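Local coordinates for VAO-type flavoprotein oxidase VAO615 (Myceliophthora thermophila, PDB 6F73), which binds FAD through two covalent links and is probably a secreted oxidase that reacts rapidly with molecular oxygen once reduced, its substrate still unknown, at residues S27-P32 with G569-A574; A134-A139 with L169-H174; A247-L252 with P461-H466; F412-I417 with P504-A509. All blocks are in the same frame, centred on the assembly; numbering follows the deposited sequence.

Contact 1 (S27-P32 with G569-A574); sequences SCRVLP and GRLCRA
Cys28 and Cys572 are joined by a disulfide, SG to SG 2.1 Å, with a torsion of 106° about the S-S bond. The backbones run antiparallel here and form a single beta bridge at this pair. Two backbone bonds flank it: Arg573 N to Ser27 O at 3.0 Å, and Arg29 N to Leu571 O at 2.8 Å. Both are nearly straight. Leu571 O is also approached by CA of Cys28.

Arg570 makes most of the remaining side-chain contact. Its chain bends at chi3 (-69°), which brings the guanidinium against Leu31 and within reach of Arg29 O. NH1 donates to Arg29 O at 3.1 Å, in the carbonyl plane and near the guanidinium plane. Leu31 CD1 sits over the centre of one guanidinium face. Leu31 CD1 also lies 3.7 Å from Arg570 CB. Asp34 pairs with NH1 in a salt bridge and also accepts from the backbone N of Leu31, which probably fixes both groups. With an alanine here, Asp34 would probably lose its charged mate, Arg29 O a donor, and Leu31 the flat group it rests on. Arg29 and Leu571 lie side by side, pointing the same way, CG to CB 4.1 Å. A water accepts from Leu571 N and gives a weak bond to Arg29 O.

The contact ties the N-terminal segment of the model to the C-terminus. Strand 571-573 pairs with strand 563-565, whose Trp563 touches Arg29, Leu571 and Arg573. Asn147, just past helix 133-146, binds the backbone of Cys28 and Val30 and the side chain of Arg29.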
loop_
_atom_site.group_PDB
_atom_site.type_symbol
_atom_site.label_atom_id
_atom_site.label_comp_id
_atom_site.label_asym_id
_atom_site.label_seq_id
_atom_site.Cartn_x
_atom_site.Cartn_y
_atom_site.Cartn_z
ATOM N N SER A 27 30.977 8.580 -0.781
ATOM C CA SER A 27 30.175 9.747 -0.304
ATOM C C SER A 27 28.896 9.284 0.411
ATOM O O SER A 27 28.273 8.274 0.037
ATOM C CB SER A 27 29.832 10.681 -1.467
ATOM O OG SER A 27 29.198 11.862 -1.025
ATOM N N CYS A 28 28.556 9.978 1.493
ATOM C CA CYS A 28 27.391 9.638 2.337
ATOM C C CYS A 28 26.533 10.876 2.504
ATOM O O CYS A 28 27.041 11.984 2.399
ATOM C CB CYS A 28 27.832 9.143 3.728
ATOM S SG CYS A 28 28.822 7.619 3.795
ATOM N N ARG A 29 25.238 10.698 2.755
ATOM C CA ARG A 29 24.361 11.825 3.108
ATOM C C ARG A 29 24.712 12.362 4.492
ATOM O O ARG A 29 25.154 11.607 5.367
ATOM C CB ARG A 29 22.878 11.419 3.099
ATOM C CG ARG A 29 22.331 10.969 1.756
ATOM C CD ARG A 29 22.390 12.081 0.725
ATOM N NE ARG A 29 21.723 11.703 -0.523
ATOM C CZ ARG A 29 21.917 12.279 -1.711
ATOM N NH1 ARG A 29 22.784 13.283 -1.860
ATOM N NH2 ARG A 29 21.249 11.827 -2.777
ATOM N N VAL A 30 24.508 13.661 4.687
ATOM C CA VAL A 30 24.735 14.269 5.999
ATOM C C VAL A 30 23.675 13.860 7.022
ATOM O O VAL A 30 22.559 13.484 6.669
ATOM C CB VAL A 30 24.852 15.813 5.939
ATOM C CG1 VAL A 30 26.053 16.207 5.088
ATOM C CG2 VAL A 30 23.572 16.485 5.427
ATOM N N LEU A 31 24.067 13.931 8.287
ATOM C CA LEU A 31 23.204 13.652 9.432
ATOM C C LEU A 31 23.426 14.761 10.461
ATOM O O LEU A 31 24.494 15.382 10.462
ATOM C CB LEU A 31 23.580 12.308 10.061
ATOM C CG LEU A 31 23.240 11.020 9.313
ATOM C CD1 LEU A 31 23.683 9.820 10.138
ATOM C CD2 LEU A 31 21.758 10.926 9.023
ATOM N N PRO A 32 22.429 15.020 11.336
ATOM C CA PRO A 32 22.623 15.933 12.469
ATOM C C PRO A 32 23.872 15.546 13.264
ATOM O O PRO A 32 24.093 14.363 13.501
ATOM C CB PRO A 32 21.376 15.703 13.329
ATOM C CG PRO A 32 20.346 15.211 12.382
ATOM C CD PRO A 32 21.068 14.454 11.312
ATOM N N GLY A 569 22.379 4.260 10.678
ATOM C CA GLY A 569 21.277 4.777 9.868
ATOM C C GLY A 569 21.705 5.800 8.825
ATOM O O GLY A 569 20.851 6.438 8.203
ATOM N N ARG A 570 23.014 5.962 8.619
ATOM C CA ARG A 570 23.524 6.869 7.593
ATOM C C ARG A 570 23.413 6.210 6.222
ATOM O O ARG A 570 23.723 5.027 6.067
ATOM C CB ARG A 570 24.988 7.223 7.862
ATOM C CG ARG A 570 25.564 8.328 6.978
ATOM C CD ARG A 570 27.050 8.518 7.234
ATOM N NE ARG A 570 27.332 9.081 8.554
ATOM C CZ ARG A 570 27.186 10.362 8.893
ATOM N NH1 ARG A 570 26.722 11.257 8.017
ATOM N NH2 ARG A 570 27.483 10.752 10.132
ATOM N N LEU A 571 23.007 6.995 5.231
ATOM C CA LEU A 571 22.885 6.520 3.861
ATOM C C LEU A 571 24.189 6.794 3.110
ATOM O O LEU A 571 24.579 7.946 2.942
ATOM C CB LEU A 571 21.693 7.202 3.177
ATOM C CG LEU A 571 21.122 6.501 1.948
ATOM C CD1 LEU A 571 20.412 5.208 2.335
ATOM C CD2 LEU A 571 20.170 7.418 1.195
ATOM N N CYS A 572 24.849 5.730 2.658
ATOM C CA CYS A 572 26.139 5.823 1.974
ATOM C C CYS A 572 26.112 5.122 0.621
ATOM O O CYS A 572 25.386 4.147 0.440
ATOM C CB CYS A 572 27.224 5.208 2.860
ATOM S SG CYS A 572 27.518 6.143 4.383
ATOM N N ARG A 573 26.895 5.629 -0.329
ATOM C CA ARG A 573 26.999 5.001 -1.643
ATOM C C ARG A 573 27.739 3.673 -1.541
ATOM O O ARG A 573 28.808 3.599 -0.932
ATOM C CB ARG A 573 27.698 5.917 -2.647
ATOM C CG ARG A 573 26.828 7.052 -3.144
ATOM C CD ARG A 573 27.443 7.722 -4.365
ATOM N NE ARG A 573 26.676 8.891 -4.795
ATOM C CZ ARG A 573 25.695 8.901 -5.706
ATOM N NH1 ARG A 573 25.301 7.789 -6.338
ATOM N NH2 ARG A 573 25.085 10.054 -5.983
ATOM N N ALA A 574 27.164 2.635 -2.142
ATOM C CA ALA A 574 27.740 1.290 -2.112
ATOM C C ALA A 574 28.943 1.181 -3.051
ATOM O O ALA A 574 29.098 1.961 -3.988
ATOM C CB ALA A 574 26.686 0.259 -2.484
ATOM O OXT ALA A 574 29.793 0.309 -2.888
HETATM O O HOH W 1 22.425 9.678 6.000
#

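Contact 2 (A134-A139 with L169-H174); sequences ADVQAA and LSLWMH
Ala139 of helix 133-146 meets Leu171 of strand 169-172 through methyl groups, CB to CD2 at 3.5 Å. No hydrogen bond crosses the contact; the side-chain contacts are apolar. Leu171 forks between two helix residues one turn apart. CD2 goes to Ala139, while CD1 reaches Val136 CG1 at 4.2 Å, the two side chains crossing at about a right angle. Leu171 CG is anti to the carbonyl carbon (chi1 -57°), which points the fork at the helix. Leu169 uses one branch for two looser touches: CD2 lies 4.0 Å from Ala139 O and 4.1 Å from Ala139 CB.

Helix and strand run nearly antiparallel, 167° between their directions, axes 9.9 Å apart. Helix 133-146 packs on one face of the mixed sheet of the PCMH-type FAD-binding domain. With strands 126-129 and 150-153 it forms a beta-alpha-beta crossover; these strands are parallel and flank 169-172, which the helix packs over.

Past the strand, Met173 turns its methyl back toward the helix, CE to Val136 CG2 at 4.4 Å. It also touches the bound FAD. Val288 of strand 288-298 packs against Val136, Leu171 and Met173. Trp172, on the other strand face, touches a bound N-acetylglucosamine.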
loop_
_atom_site.group_PDB
_atom_site.type_symbol
_atom_site.label_atom_id
_atom_site.label_comp_id
_atom_site.label_asym_id
_atom_site.label_seq_id
_atom_site.Cartn_x
_atom_site.Cartn_y
_atom_site.Cartn_z
ATOM N N ALA A 134 6.660 24.389 -6.811
ATOM C CA ALA A 134 7.786 25.249 -6.433
ATOM C C ALA A 134 8.421 24.835 -5.104
ATOM O O ALA A 134 9.642 24.923 -4.951
ATOM C CB ALA A 134 7.371 26.718 -6.396
ATOM N N ASP A 135 7.599 24.396 -4.150
ATOM C CA ASP A 135 8.109 23.925 -2.860
ATOM C C ASP A 135 9.016 22.726 -3.076
ATOM O O ASP A 135 10.092 22.657 -2.489
ATOM C CB ASP A 135 6.969 23.563 -1.894
ATOM C CG ASP A 135 6.187 24.793 -1.392
ATOM O OD1 ASP A 135 6.687 25.941 -1.457
ATOM O OD2 ASP A 135 5.055 24.607 -0.910
ATOM N N VAL A 136 8.591 21.815 -3.952
ATOM C CA VAL A 136 9.364 20.611 -4.260
ATOM C C VAL A 136 10.694 20.994 -4.919
ATOM O O VAL A 136 11.748 20.529 -4.516
ATOM C CB VAL A 136 8.577 19.634 -5.179
ATOM C CG1 VAL A 136 9.450 18.452 -5.602
ATOM C CG2 VAL A 136 7.311 19.131 -4.486
ATOM N N GLN A 137 10.618 21.846 -5.930
ATOM C CA GLN A 137 11.805 22.329 -6.649
ATOM C C GLN A 137 12.837 22.959 -5.716
ATOM O O GLN A 137 14.032 22.665 -5.820
ATOM C CB GLN A 137 11.397 23.328 -7.725
ATOM C CG GLN A 137 10.652 22.686 -8.889
ATOM C CD GLN A 137 9.984 23.693 -9.809
ATOM O OE1 GLN A 137 9.692 24.825 -9.419
ATOM N NE2 GLN A 137 9.716 23.266 -11.041
ATOM N N ALA A 138 12.358 23.790 -4.791
ATOM C CA ALA A 138 13.209 24.463 -3.807
ATOM C C ALA A 138 13.852 23.485 -2.811
ATOM O O ALA A 138 15.035 23.602 -2.504
ATOM C CB ALA A 138 12.408 25.516 -3.059
ATOM N N ALA A 139 13.068 22.528 -2.318
ATOM C CA ALA A 139 13.578 21.481 -1.421
ATOM C C ALA A 139 14.614 20.586 -2.110
ATOM O O ALA A 139 15.643 20.263 -1.528
ATOM C CB ALA A 139 12.433 20.641 -0.883
ATOM N N LEU A 169 15.243 15.209 4.763
ATOM C CA LEU A 169 14.305 16.292 4.517
ATOM C C LEU A 169 13.148 15.637 3.790
ATOM O O LEU A 169 13.334 15.116 2.686
ATOM C CB LEU A 169 14.940 17.376 3.646
ATOM C CG LEU A 169 14.035 18.520 3.187
ATOM C CD1 LEU A 169 13.458 19.276 4.373
ATOM C CD2 LEU A 169 14.802 19.468 2.285
ATOM N N SER A 170 11.962 15.639 4.408
ATOM C CA SER A 170 10.820 14.893 3.871
ATOM C C SER A 170 9.886 15.787 3.079
ATOM O O SER A 170 9.448 16.825 3.574
ATOM C CB SER A 170 10.013 14.244 4.991
ATOM O OG SER A 170 8.824 13.652 4.481
ATOM N N LEU A 171 9.558 15.353 1.864
ATOM C CA LEU A 171 8.527 15.990 1.044
ATOM C C LEU A 171 7.167 15.411 1.418
ATOM O O LEU A 171 6.816 14.292 1.015
ATOM C CB LEU A 171 8.831 15.781 -0.443
ATOM C CG LEU A 171 10.204 16.304 -0.883
ATOM C CD1 LEU A 171 10.458 16.019 -2.353
ATOM C CD2 LEU A 171 10.341 17.791 -0.581
ATOM N N TRP A 172 6.412 16.180 2.200
ATOM C CA TRP A 172 5.112 15.748 2.713
ATOM C C TRP A 172 4.023 16.133 1.722
ATOM O O TRP A 172 3.719 17.319 1.550
ATOM C CB TRP A 172 4.871 16.384 4.077
ATOM C CG TRP A 172 3.718 15.884 4.863
ATOM C CD1 TRP A 172 3.238 14.611 4.911
ATOM C CD2 TRP A 172 2.928 16.647 5.769
ATOM N NE1 TRP A 172 2.177 14.536 5.780
ATOM C CE2 TRP A 172 1.964 15.774 6.320
ATOM C CE3 TRP A 172 2.927 17.993 6.157
ATOM C CZ2 TRP A 172 1.010 16.196 7.251
ATOM C CZ3 TRP A 172 1.982 18.419 7.084
ATOM C CH2 TRP A 172 1.035 17.517 7.629
ATOM N N MET A 173 3.435 15.127 1.087
ATOM C CA MET A 173 2.508 15.323 -0.027
ATOM C C MET A 173 1.039 15.285 0.402
ATOM O O MET A 173 0.137 15.499 -0.421
ATOM C CB MET A 173 2.760 14.252 -1.085
ATOM C CG MET A 173 4.240 14.066 -1.468
ATOM S SD MET A 173 5.134 15.578 -1.890
ATOM C CE MET A 173 4.382 16.017 -3.443
ATOM N N HIS A 174 0.821 15.053 1.695
ATOM C CA HIS A 174 -0.492 14.784 2.269
ATOM C C HIS A 174 -1.578 15.808 1.965
ATOM O O HIS A 174 -2.744 15.434 1.806
ATOM C CB HIS A 174 -0.337 14.657 3.785
ATOM C CG HIS A 174 -1.613 14.421 4.520
ATOM N ND1 HIS A 174 -2.432 13.344 4.265
ATOM C CD2 HIS A 174 -2.199 15.115 5.524
ATOM C CE1 HIS A 174 -3.478 13.395 5.072
ATOM N NE2 HIS A 174 -3.352 14.452 5.852
#

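Contact 3 (A247-L252 with P461-H466)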
loop_
_atom_site.group_PDB
_atom_site.type_symbol
_atom_site.label_atom_id
_atom_site.label_comp_id
_atom_site.label_asym_id
_atom_site.label_seq_id
_atom_site.Cartn_x
_atom_site.Cartn_y
_atom_site.Cartn_z
ATOM N N ALA A 247 -5.006 -0.590 -10.242
ATOM C CA ALA A 247 -5.068 0.880 -10.218
ATOM C C ALA A 247 -4.117 1.508 -11.249
ATOM O O ALA A 247 -4.495 2.445 -11.957
ATOM C CB ALA A 247 -4.771 1.418 -8.832
ATOM N N ALA A 248 -2.906 0.957 -11.341
ATOM C CA ALA A 248 -1.923 1.357 -12.352
ATOM C C ALA A 248 -2.464 1.298 -13.787
ATOM O O ALA A 248 -2.127 2.162 -14.601
ATOM C CB ALA A 248 -0.653 0.526 -12.229
ATOM N N ASP A 249 -3.306 0.301 -14.076
ATOM C CA ASP A 249 -3.955 0.167 -15.383
ATOM C C ASP A 249 -4.869 1.347 -15.729
ATOM O O ASP A 249 -5.114 1.601 -16.910
ATOM C CB ASP A 249 -4.814 -1.114 -15.464
ATOM C CG ASP A 249 -4.003 -2.403 -15.385
ATOM O OD1 ASP A 249 -2.815 -2.413 -15.790
ATOM O OD2 ASP A 249 -4.588 -3.432 -14.955
ATOM N N ASN A 250 -5.391 2.026 -14.701
ATOM C CA ASN A 250 -6.343 3.127 -14.854
ATOM C C ASN A 250 -5.747 4.525 -14.873
ATOM O O ASN A 250 -6.498 5.514 -14.921
ATOM C CB ASN A 250 -7.369 3.043 -13.731
ATOM C CG ASN A 250 -8.306 1.887 -13.915
ATOM O OD1 ASN A 250 -9.310 2.025 -14.599
ATOM N ND2 ASN A 250 -7.972 0.735 -13.337
ATOM N N VAL A 251 -4.416 4.630 -14.850
ATOM C CA VAL A 251 -3.767 5.937 -14.859
ATOM C C VAL A 251 -3.679 6.428 -16.294
ATOM O O VAL A 251 -3.244 5.695 -17.182
ATOM C CB VAL A 251 -2.350 5.906 -14.253
ATOM C CG1 VAL A 251 -1.735 7.305 -14.252
ATOM C CG2 VAL A 251 -2.402 5.357 -12.843
ATOM N N LEU A 252 -4.108 7.668 -16.495
ATOM C CA LEU A 252 -3.994 8.359 -17.775
ATOM C C LEU A 252 -2.771 9.283 -17.814
ATOM O O LEU A 252 -2.088 9.364 -18.836
ATOM C CB LEU A 252 -5.269 9.165 -18.038
ATOM C CG LEU A 252 -6.561 8.340 -18.072
ATOM C CD1 LEU A 252 -7.783 9.245 -18.006
ATOM C CD2 LEU A 252 -6.614 7.440 -19.297
ATOM N N PRO A 461 -3.054 1.024 -21.095
ATOM C CA PRO A 461 -1.790 1.381 -21.734
ATOM C C PRO A 461 -0.647 0.523 -21.206
ATOM O O PRO A 461 -0.736 -0.009 -20.102
ATOM C CB PRO A 461 -1.593 2.849 -21.328
ATOM C CG PRO A 461 -2.927 3.314 -20.847
ATOM C CD PRO A 461 -3.534 2.111 -20.227
ATOM N N ALA A 462 0.405 0.385 -21.998
ATOM C CA ALA A 462 1.579 -0.375 -21.594
ATOM C C ALA A 462 2.126 0.181 -20.287
ATOM O O ALA A 462 2.267 1.400 -20.138
ATOM C CB ALA A 462 2.640 -0.296 -22.682
ATOM N N ASN A 463 2.415 -0.703 -19.339
ATOM C CA ASN A 463 2.955 -0.281 -18.051
ATOM C C ASN A 463 3.847 -1.374 -17.457
ATOM O O ASN A 463 3.931 -2.466 -18.013
ATOM C CB ASN A 463 1.817 0.142 -17.101
ATOM C CG ASN A 463 0.906 -1.004 -16.715
ATOM O OD1 ASN A 463 1.363 -2.079 -16.339
ATOM N ND2 ASN A 463 -0.401 -0.768 -16.791
ATOM N N SER A 464 4.491 -1.063 -16.331
ATOM C CA SER A 464 5.532 -1.902 -15.728
ATOM C C SER A 464 5.033 -2.882 -14.653
ATOM O O SER A 464 5.841 -3.391 -13.865
ATOM C CB SER A 464 6.619 -0.999 -15.122
ATOM O OG SER A 464 6.123 -0.220 -14.042
ATOM N N LEU A 465 3.723 -3.155 -14.607
ATOM C CA LEU A 465 3.205 -4.170 -13.692
ATOM C C LEU A 465 3.846 -5.528 -13.941
ATOM O O LEU A 465 3.932 -5.967 -15.097
ATOM C CB LEU A 465 1.694 -4.331 -13.836
ATOM C CG LEU A 465 0.859 -3.381 -12.994
ATOM C CD1 LEU A 465 -0.539 -3.258 -13.584
ATOM C CD2 LEU A 465 0.808 -3.862 -11.553
ATOM N N HIS A 466 4.259 -6.195 -12.855
ATOM C CA HIS A 466 4.821 -7.550 -12.916
ATOM C C HIS A 466 3.854 -8.415 -13.717
ATOM O O HIS A 466 2.645 -8.306 -13.516
ATOM C CB HIS A 466 5.013 -8.119 -11.498
ATOM C CG HIS A 466 6.035 -9.218 -11.396
ATOM N ND1 HIS A 466 5.963 -10.387 -12.118
ATOM C CD2 HIS A 466 7.127 -9.342 -10.606
ATOM C CE1 HIS A 466 6.981 -11.168 -11.810
ATOM N NE2 HIS A 466 7.703 -10.558 -10.890
HETATM O O HOH W 2 -1.398 2.046 -17.224
#
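An Asx turn at Asn463 shapes the loop that meets segment 247-252 of the PCMH-type FAD-binding domain. The loop follows strand 448-452 of the seven-stranded antiparallel sheet, and the contact joins that part of the fold to the FAD-binding domain. Asn463 OD1 accepts from the backbone N of Leu465, two residues on, at 3.1 Å. The donor is tilted 24° from the carbonyl plane. CG of Asn463 lies between the backbone N and the carbonyl carbon (chi1 66°), and this lets the amide close the turn.

The same amide reaches across the contact with its nitrogen. ND2 donates to Asp249 OD1 at 3.1 Å, and Asp249 OD1 accepts with its anti lone pair. Amide and carboxylate planes are nearly coplanar, 18° apart. ND2 also donates to a water, which in turn donates to Ala248 O. One amide therefore holds three partners, and a leucine in its place would probably leave the Asp249 carboxylate and the bridging water without their donor and the turn without its side-chain acceptor.

Asp249 is gripped from further out as well. OD1 forms a salt bridge with Arg470 of helix 468-471, and OD2 accepts from the backbone N of Val246. Arg470 also touches Asn463 and Leu465 and probably helps to hold them in place.

Carbon contacts lie at the two ends. Pro461 CD rests 3.7 Å from Asp249 O. At the other end Leu465 sets one methyl against two residues: CD1 makes an apolar contact with Ala248 CB at 4.0 Å and lies 3.3 Å from Asp249 OD1.

Contact 4 (F412-I417 with P504-A509); sequences FTNSRI and PMMDAA
Asn414 and Met506 form the tight, buried end of this contact. The methionine methyl CE comes against Asn414 CB at 3.3 Å, an unusually short and perhaps strained approach. The two side chains cross at about a right angle. The Met506 chain bends at chi3 (-94°), and this turn brings CE to Asn414, with Ser415 N next at 4.4 Å. The rest of Met506 is hemmed in by Pro478 of strand 472-480 and Ile439 of helix 426-440.

The Arg416-Asp507 side contrasts with this packing: Asp507 is partly exposed, the link is polar, and the carbon contacts are longer. Arg416 CD is 4.0 Å from Met506 O. Arg416 NH1 makes a salt bridge to Asp507 OD1 at 3.0 Å. The guanidinium and carboxylate planes stand 43° apart, so this is not a flat two-pronged pair. CA of Asp507 lies over the centre of one guanidinium face, 3.6 Å above its plane.

Both charged groups have further partners. Arg416 NH2 donates to Thr510 O, a few residues on from Asp507, which helps to set the turn of the guanidinium. Asp507 OD2 bonds to Tyr524 OH, and OD1 also accepts from Gln503 NE2. Gln503 NE2 donates to Ser415 O too, adding a second link between helix and strand. Asp507 probably balances the charge of the buried Arg416, and these bonds take up its N-H groups in part.

The 504-509 part of helix 488-509 packs here against strand 412-419, an outermost strand of the seven-stranded antiparallel sheet. An antiparallel sheet backed by helices is characteristic of the substrate domain in VAO-type flavoproteins.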
loop_
_atom_site.group_PDB
_atom_site.type_symbol
_atom_site.label_atom_id
_atom_site.label_comp_id
_atom_site.label_asym_id
_atom_site.label_seq_id
_atom_site.Cartn_x
_atom_site.Cartn_y
_atom_site.Cartn_z
ATOM N N PHE A 412 4.371 -6.481 10.040
ATOM C CA PHE A 412 5.094 -7.577 9.404
ATOM C C PHE A 412 4.206 -8.180 8.324
ATOM O O PHE A 412 3.777 -9.333 8.407
ATOM C CB PHE A 412 5.508 -8.611 10.451
ATOM C CG PHE A 412 6.157 -8.004 11.657
ATOM C CD1 PHE A 412 7.396 -7.389 11.550
ATOM C CD2 PHE A 412 5.520 -8.029 12.902
ATOM C CE1 PHE A 412 8.002 -6.818 12.660
ATOM C CE2 PHE A 412 6.120 -7.465 14.020
ATOM C CZ PHE A 412 7.363 -6.861 13.899
ATOM N N THR A 413 3.925 -7.374 7.309
ATOM C CA THR A 413 3.078 -7.782 6.203
ATOM C C THR A 413 3.951 -8.365 5.100
ATOM O O THR A 413 4.940 -7.755 4.672
ATOM C CB THR A 413 2.239 -6.606 5.681
ATOM O OG1 THR A 413 1.301 -6.213 6.694
ATOM C CG2 THR A 413 1.473 -6.989 4.411
ATOM N N ASN A 414 3.568 -9.561 4.673
ATOM C CA ASN A 414 4.188 -10.280 3.571
ATOM C C ASN A 414 3.102 -10.530 2.545
ATOM O O ASN A 414 1.921 -10.319 2.838
ATOM C CB ASN A 414 4.726 -11.599 4.092
ATOM C CG ASN A 414 5.679 -11.403 5.239
ATOM O OD1 ASN A 414 6.832 -11.054 5.040
ATOM N ND2 ASN A 414 5.185 -11.579 6.450
ATOM N N SER A 415 3.480 -10.965 1.346
ATOM C CA SER A 415 2.483 -11.243 0.325
ATOM C C SER A 415 2.948 -12.191 -0.755
ATOM O O SER A 415 4.142 -12.381 -0.984
ATOM C CB SER A 415 2.012 -9.947 -0.345
ATOM O OG SER A 415 3.040 -9.390 -1.153
ATOM N N ARG A 416 1.976 -12.750 -1.450
ATOM C CA ARG A 416 2.251 -13.528 -2.624
ATOM C C ARG A 416 1.121 -13.339 -3.626
ATOM O O ARG A 416 -0.049 -13.383 -3.251
ATOM C CB ARG A 416 2.408 -14.987 -2.218
ATOM C CG ARG A 416 3.069 -15.862 -3.252
ATOM C CD ARG A 416 4.563 -15.612 -3.419
ATOM N NE ARG A 416 5.036 -16.349 -4.595
ATOM C CZ ARG A 416 6.191 -16.168 -5.235
ATOM N NH1 ARG A 416 7.077 -15.251 -4.838
ATOM N NH2 ARG A 416 6.463 -16.932 -6.295
ATOM N N ILE A 417 1.489 -13.079 -4.878
ATOM C CA ILE A 417 0.559 -13.089 -5.996
ATOM C C ILE A 417 0.624 -14.511 -6.555
ATOM O O ILE A 417 1.675 -14.949 -7.035
ATOM C CB ILE A 417 0.940 -12.051 -7.081
ATOM C CG1 ILE A 417 0.820 -10.627 -6.530
ATOM C CG2 ILE A 417 0.063 -12.213 -8.332
ATOM C CD1 ILE A 417 1.618 -9.600 -7.315
ATOM N N PRO A 504 10.023 -16.763 2.184
ATOM C CA PRO A 504 10.548 -17.830 1.308
ATOM C C PRO A 504 9.709 -19.106 1.256
ATOM O O PRO A 504 9.726 -19.782 0.226
ATOM C CB PRO A 504 11.933 -18.119 1.896
ATOM C CG PRO A 504 12.338 -16.819 2.501
ATOM C CD PRO A 504 11.072 -16.262 3.093
ATOM N N MET A 505 9.002 -19.426 2.347
ATOM C CA MET A 505 8.066 -20.560 2.386
ATOM C C MET A 505 6.903 -20.312 1.431
ATOM O O MET A 505 6.497 -21.210 0.690
ATOM C CB MET A 505 7.526 -20.761 3.807
ATOM C CG MET A 505 6.624 -21.975 4.001
ATOM S SD MET A 505 6.143 -22.196 5.732
ATOM C CE MET A 505 4.376 -21.912 5.648
ATOM N N MET A 506 6.370 -19.096 1.474
ATOM C CA MET A 506 5.329 -18.676 0.544
ATOM C C MET A 506 5.797 -18.722 -0.910
ATOM O O MET A 506 5.067 -19.197 -1.786
ATOM C CB MET A 506 4.859 -17.259 0.876
ATOM C CG MET A 506 4.038 -17.142 2.137
ATOM S SD MET A 506 3.448 -15.442 2.268
ATOM C CE MET A 506 4.733 -14.768 3.280
ATOM N N ASP A 507 7.015 -18.235 -1.151
ATOM C CA ASP A 507 7.603 -18.220 -2.496
ATOM C C ASP A 507 7.727 -19.639 -3.075
ATOM O O ASP A 507 7.291 -19.890 -4.202
ATOM C CB ASP A 507 8.995 -17.565 -2.499
ATOM C CG ASP A 507 8.985 -16.093 -2.067
ATOM O OD1 ASP A 507 7.912 -15.448 -1.955
ATOM O OD2 ASP A 507 10.096 -15.584 -1.823
ATOM N N ALA A 508 8.309 -20.553 -2.295
ATOM C CA ALA A 508 8.554 -21.938 -2.745
ATOM C C ALA A 508 7.276 -22.756 -3.008
ATOM O O ALA A 508 7.290 -23.691 -3.817
ATOM C CB ALA A 508 9.448 -22.671 -1.749
ATOM N N ALA A 509 6.191 -22.413 -2.316
ATOM C CA ALA A 509 4.893 -23.066 -2.522
ATOM C C ALA A 509 4.139 -22.535 -3.748
ATOM O O ALA A 509 3.163 -23.147 -4.182
ATOM C CB ALA A 509 4.032 -22.907 -1.282
#

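Contact 1 closes a loop that holds the other three, joining the first modelled residues to the last. Its centre is about 20 Å from that of contact 2, with nearest atoms about 8 Å apart. Contacts 2 and 4 lie on opposite sides of the chain's centre, about 35 Å between centres. Contacts 3 and 4 cross along the chain, and their nearest atoms are about 6 Å apart. The bound FAD relates them: Met173 of contact 2 touches it, at about 4 Å, while Leu465 of contact 3 and Ser415 of contact 4 each lie about 9 Å away. Contact 1 is more remote, its Leu571 side chain about 12 Å from the cofactor.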